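Local coordinates for VgrG protein (Vibrio cholerae, PDB 4DTF) that cross-links actin through its toxin domain, probably joining actin monomers covalently in a reaction that consumes ATP and needs magnesium, at the phosphoaminophosphonic acid-adenylate ester site. Coordinates in Å, arbitrary orientation; residue numbers count along the deposited sequence, not the author numbering.

The phosphoaminophosphonic acid-adenylate ester site. Residues 16, 20, 24-28, 63, 90, 92-93, 95, 176, 178, 280, 333, 336, 349. With ANP (phosphoaminophosphonic acid-adenylate ester), chain B; MG (magnesium ion), chain C.
The adenine of ANP, a non-hydrolysable ATP analogue, lies between two aliphatic side chains whose C-H groups pack against its pi faces. Leu349 sets CD2 over one face, 3.3 Å from the centroid of the six-membered ring, while Pro95 lays CB and CG over the other. The C8 edge of the ANP imidazole ring points at the face of the Phe16 ring, planes at 79°, an aromatic face suiting a C-H edge. At the far edge Ser24, its chi1 of 51° placing OG between backbone N and carbonyl carbon, donates a hydrogen bond from its small hydroxyl OG to ANP N1 at 2.6 Å. The ribose 2'-hydroxyl O2' donates to Ser93 O at 2.6 Å, from above the carbonyl plane. Gly26, lacking a side chain, lets the sugar lie close; Val92 packs CG1 on C3', and apolar Ile333 sets CD1 3.7 Å from ANP C5'. O3' shares a water with Thr176 OG1 and Glu28 OE1. Arg280 makes a long salt bridge, NH2 to alpha-phosphate O1A 3.9 Å. Nucleotide and magnesium are both poorly ordered. MG takes beta-phosphate O2B at 2.2 Å; Glu28, extended beyond CG, brings OE2 to a looser 2.7 Å. Here the cation probably offsets carboxylate-phosphate repulsion; a water joins gamma-phosphate O1G to Asp63 and Glu90. The nucleotide thus lies across strands 24-30, 85-93, 173-180 and 345-352, strand 56-63 reaching its gamma-phosphate end, with loop residues Phe16, Pro95, Arg280 and Ile333 completing the pocket.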
# COMPACT_ATOMS: atom_id res chain seq x y z
N PHE A 16 4.89 1.87 -11.80
CA PHE A 16 5.72 0.89 -11.12
C PHE A 16 5.97 -0.29 -12.05
O PHE A 16 5.04 -0.70 -12.74
CB PHE A 16 5.00 0.33 -9.87
CG PHE A 16 4.70 1.27 -8.72
CD1 PHE A 16 5.67 2.14 -8.24
CD2 PHE A 16 3.47 1.24 -8.08
CE1 PHE A 16 5.41 2.97 -7.15
CE2 PHE A 16 3.21 2.08 -7.00
CZ PHE A 16 4.18 2.94 -6.54
N PHE A 20 8.70 -9.17 -11.00
CA PHE A 20 9.90 -9.43 -10.22
C PHE A 20 10.19 -10.94 -10.20
O PHE A 20 9.25 -11.72 -10.10
CB PHE A 20 9.81 -8.85 -8.79
CG PHE A 20 9.84 -7.33 -8.83
CD1 PHE A 20 11.04 -6.64 -8.91
CD2 PHE A 20 8.65 -6.60 -8.85
CE1 PHE A 20 11.06 -5.25 -9.01
CE2 PHE A 20 8.67 -5.22 -8.96
CZ PHE A 20 9.88 -4.55 -9.03
N SER A 24 9.13 -9.14 -3.79
CA SER A 24 9.43 -7.73 -3.96
C SER A 24 9.05 -6.89 -2.75
O SER A 24 8.24 -7.30 -1.92
CB SER A 24 8.76 -7.22 -5.22
OG SER A 24 7.39 -7.57 -5.21
N ILE A 25 9.63 -5.68 -2.67
CA ILE A 25 9.36 -4.75 -1.60
C ILE A 25 9.34 -3.29 -2.10
O ILE A 25 10.18 -2.89 -2.91
CB ILE A 25 10.33 -4.95 -0.38
CG1 ILE A 25 9.88 -4.12 0.87
CG2 ILE A 25 11.80 -4.69 -0.76
CD1 ILE A 25 10.28 -4.69 2.20
N GLY A 26 8.36 -2.56 -1.61
CA GLY A 26 8.18 -1.14 -1.82
C GLY A 26 8.03 -0.47 -0.47
O GLY A 26 7.66 -1.12 0.52
N ILE A 27 8.34 0.82 -0.40
CA ILE A 27 8.23 1.59 0.84
C ILE A 27 7.48 2.89 0.64
O ILE A 27 7.45 3.42 -0.47
CB ILE A 27 9.61 1.82 1.55
CG1 ILE A 27 10.56 2.71 0.69
CG2 ILE A 27 10.27 0.51 2.00
CD1 ILE A 27 11.84 3.21 1.41
N GLU A 28 6.87 3.40 1.71
CA GLU A 28 6.14 4.67 1.70
C GLU A 28 6.66 5.47 2.87
O GLU A 28 6.79 4.92 3.96
CB GLU A 28 4.64 4.41 1.87
CG GLU A 28 3.99 3.81 0.64
CD GLU A 28 2.61 3.24 0.90
OE1 GLU A 28 2.48 2.27 1.68
OE2 GLU A 28 1.64 3.78 0.32
N ASP A 63 0.00 13.58 -0.08
CA ASP A 63 -0.57 12.54 0.76
C ASP A 63 -1.81 13.02 1.52
O ASP A 63 -2.91 12.94 0.99
CB ASP A 63 0.54 12.00 1.68
CG ASP A 63 0.20 10.82 2.57
OD1 ASP A 63 -0.86 10.20 2.37
OD2 ASP A 63 1.00 10.53 3.48
N GLU A 90 4.61 12.54 0.55
CA GLU A 90 4.98 11.16 0.79
C GLU A 90 5.87 10.66 -0.33
O GLU A 90 5.54 10.79 -1.52
CB GLU A 90 3.73 10.29 0.96
CG GLU A 90 4.02 8.84 1.34
CD GLU A 90 2.79 7.96 1.36
OE1 GLU A 90 1.95 8.10 0.45
OE2 GLU A 90 2.68 7.11 2.27
N VAL A 92 7.28 7.59 -2.28
CA VAL A 92 6.80 6.23 -2.57
C VAL A 92 7.79 5.53 -3.49
O VAL A 92 7.91 5.90 -4.66
CB VAL A 92 5.35 6.24 -3.14
CG1 VAL A 92 4.84 4.81 -3.35
CG2 VAL A 92 4.39 7.01 -2.22
N SER A 93 8.53 4.55 -2.96
CA SER A 93 9.54 3.88 -3.77
C SER A 93 8.97 3.07 -4.92
O SER A 93 7.83 2.60 -4.84
CB SER A 93 10.46 3.02 -2.91
OG SER A 93 9.85 1.78 -2.56
N PRO A 95 9.08 -0.42 -6.52
CA PRO A 95 9.49 -1.69 -5.89
C PRO A 95 10.79 -2.26 -6.45
O PRO A 95 11.16 -1.99 -7.60
CB PRO A 95 8.32 -2.63 -6.21
CG PRO A 95 7.68 -2.04 -7.44
CD PRO A 95 7.78 -0.57 -7.21
N THR A 176 5.55 -2.45 1.76
CA THR A 176 4.64 -3.33 1.01
C THR A 176 5.46 -4.47 0.44
O THR A 176 6.45 -4.22 -0.24
CB THR A 176 3.81 -2.55 -0.03
OG1 THR A 176 3.00 -1.59 0.65
CG2 THR A 176 2.90 -3.45 -0.86
N GLY A 178 5.47 -8.01 -1.86
CA GLY A 178 4.80 -8.81 -2.89
C GLY A 178 5.42 -10.18 -2.95
O GLY A 178 6.64 -10.30 -2.96
N ARG A 280 -3.27 -6.10 -0.21
CA ARG A 280 -3.33 -5.01 -1.18
C ARG A 280 -3.77 -5.48 -2.55
O ARG A 280 -3.88 -4.66 -3.46
CB ARG A 280 -1.95 -4.31 -1.26
CG ARG A 280 -1.60 -3.51 0.00
CD ARG A 280 -2.36 -2.19 0.17
NE ARG A 280 -2.14 -1.28 -0.96
CZ ARG A 280 -3.06 -0.99 -1.87
NH1 ARG A 280 -4.29 -1.50 -1.78
NH2 ARG A 280 -2.78 -0.15 -2.86
N ILE A 333 -3.39 -3.50 -5.91
CA ILE A 333 -2.27 -3.71 -6.83
C ILE A 333 -2.54 -5.13 -7.38
O ILE A 333 -2.24 -6.13 -6.73
CB ILE A 333 -0.88 -3.55 -6.16
CG1 ILE A 333 -0.71 -2.13 -5.59
CG2 ILE A 333 0.25 -3.86 -7.18
CD1 ILE A 333 0.26 -1.99 -4.41
N ALA A 336 0.48 -7.17 -10.50
CA ALA A 336 1.84 -7.53 -10.13
C ALA A 336 2.04 -9.02 -10.37
O ALA A 336 1.12 -9.82 -10.14
CB ALA A 336 2.11 -7.20 -8.67
N LEU A 349 0.07 -8.73 -2.80
CA LEU A 349 0.78 -7.73 -2.01
C LEU A 349 0.19 -7.46 -0.65
O LEU A 349 -1.02 -7.60 -0.46
CB LEU A 349 0.93 -6.43 -2.82
CG LEU A 349 2.12 -6.41 -3.80
CD1 LEU A 349 1.92 -7.39 -4.98
CD2 LEU A 349 2.33 -5.05 -4.34
PG ANP B . -2.55 6.20 -0.98
O1G ANP B . -1.67 6.92 -0.00
O2G ANP B . -3.75 5.58 -0.32
O3G ANP B . -3.06 7.11 -2.05
PB ANP B . -1.24 4.86 -3.09
O1B ANP B . -2.30 5.35 -4.01
O2B ANP B . 0.02 5.66 -3.28
N3B ANP B . -1.70 5.03 -1.67
PA ANP B . 0.27 2.71 -4.07
O1A ANP B . -0.17 1.68 -5.05
O2A ANP B . 1.07 3.79 -4.80
O3A ANP B . -0.92 3.32 -3.41
O5' ANP B . 1.20 2.06 -2.94
C5' ANP B . 2.09 1.10 -3.49
C4' ANP B . 3.11 0.64 -2.48
O4' ANP B . 3.39 -0.74 -2.82
C3' ANP B . 4.46 1.34 -2.57
O3' ANP B . 5.19 1.20 -1.36
C2' ANP B . 5.12 0.60 -3.73
O2' ANP B . 6.53 0.68 -3.74
C1' ANP B . 4.68 -0.83 -3.41
N9 ANP B . 4.61 -1.74 -4.54
C8 ANP B . 4.03 -1.52 -5.77
N7 ANP B . 4.17 -2.52 -6.60
C5 ANP B . 4.87 -3.47 -5.87
C6 ANP B . 5.30 -4.78 -6.18
N6 ANP B . 5.13 -5.36 -7.37
N1 ANP B . 5.93 -5.47 -5.20
C2 ANP B . 6.12 -4.89 -4.01
N3 ANP B . 5.77 -3.66 -3.61
C4 ANP B . 5.14 -3.00 -4.60
MG MG C . 1.04 5.82 -1.37
O HOH W 1 4.40 0.57 1.41
O HOH W 2 -0.23 7.04 2.28
O HOH W 3 -0.82 2.37 -0.15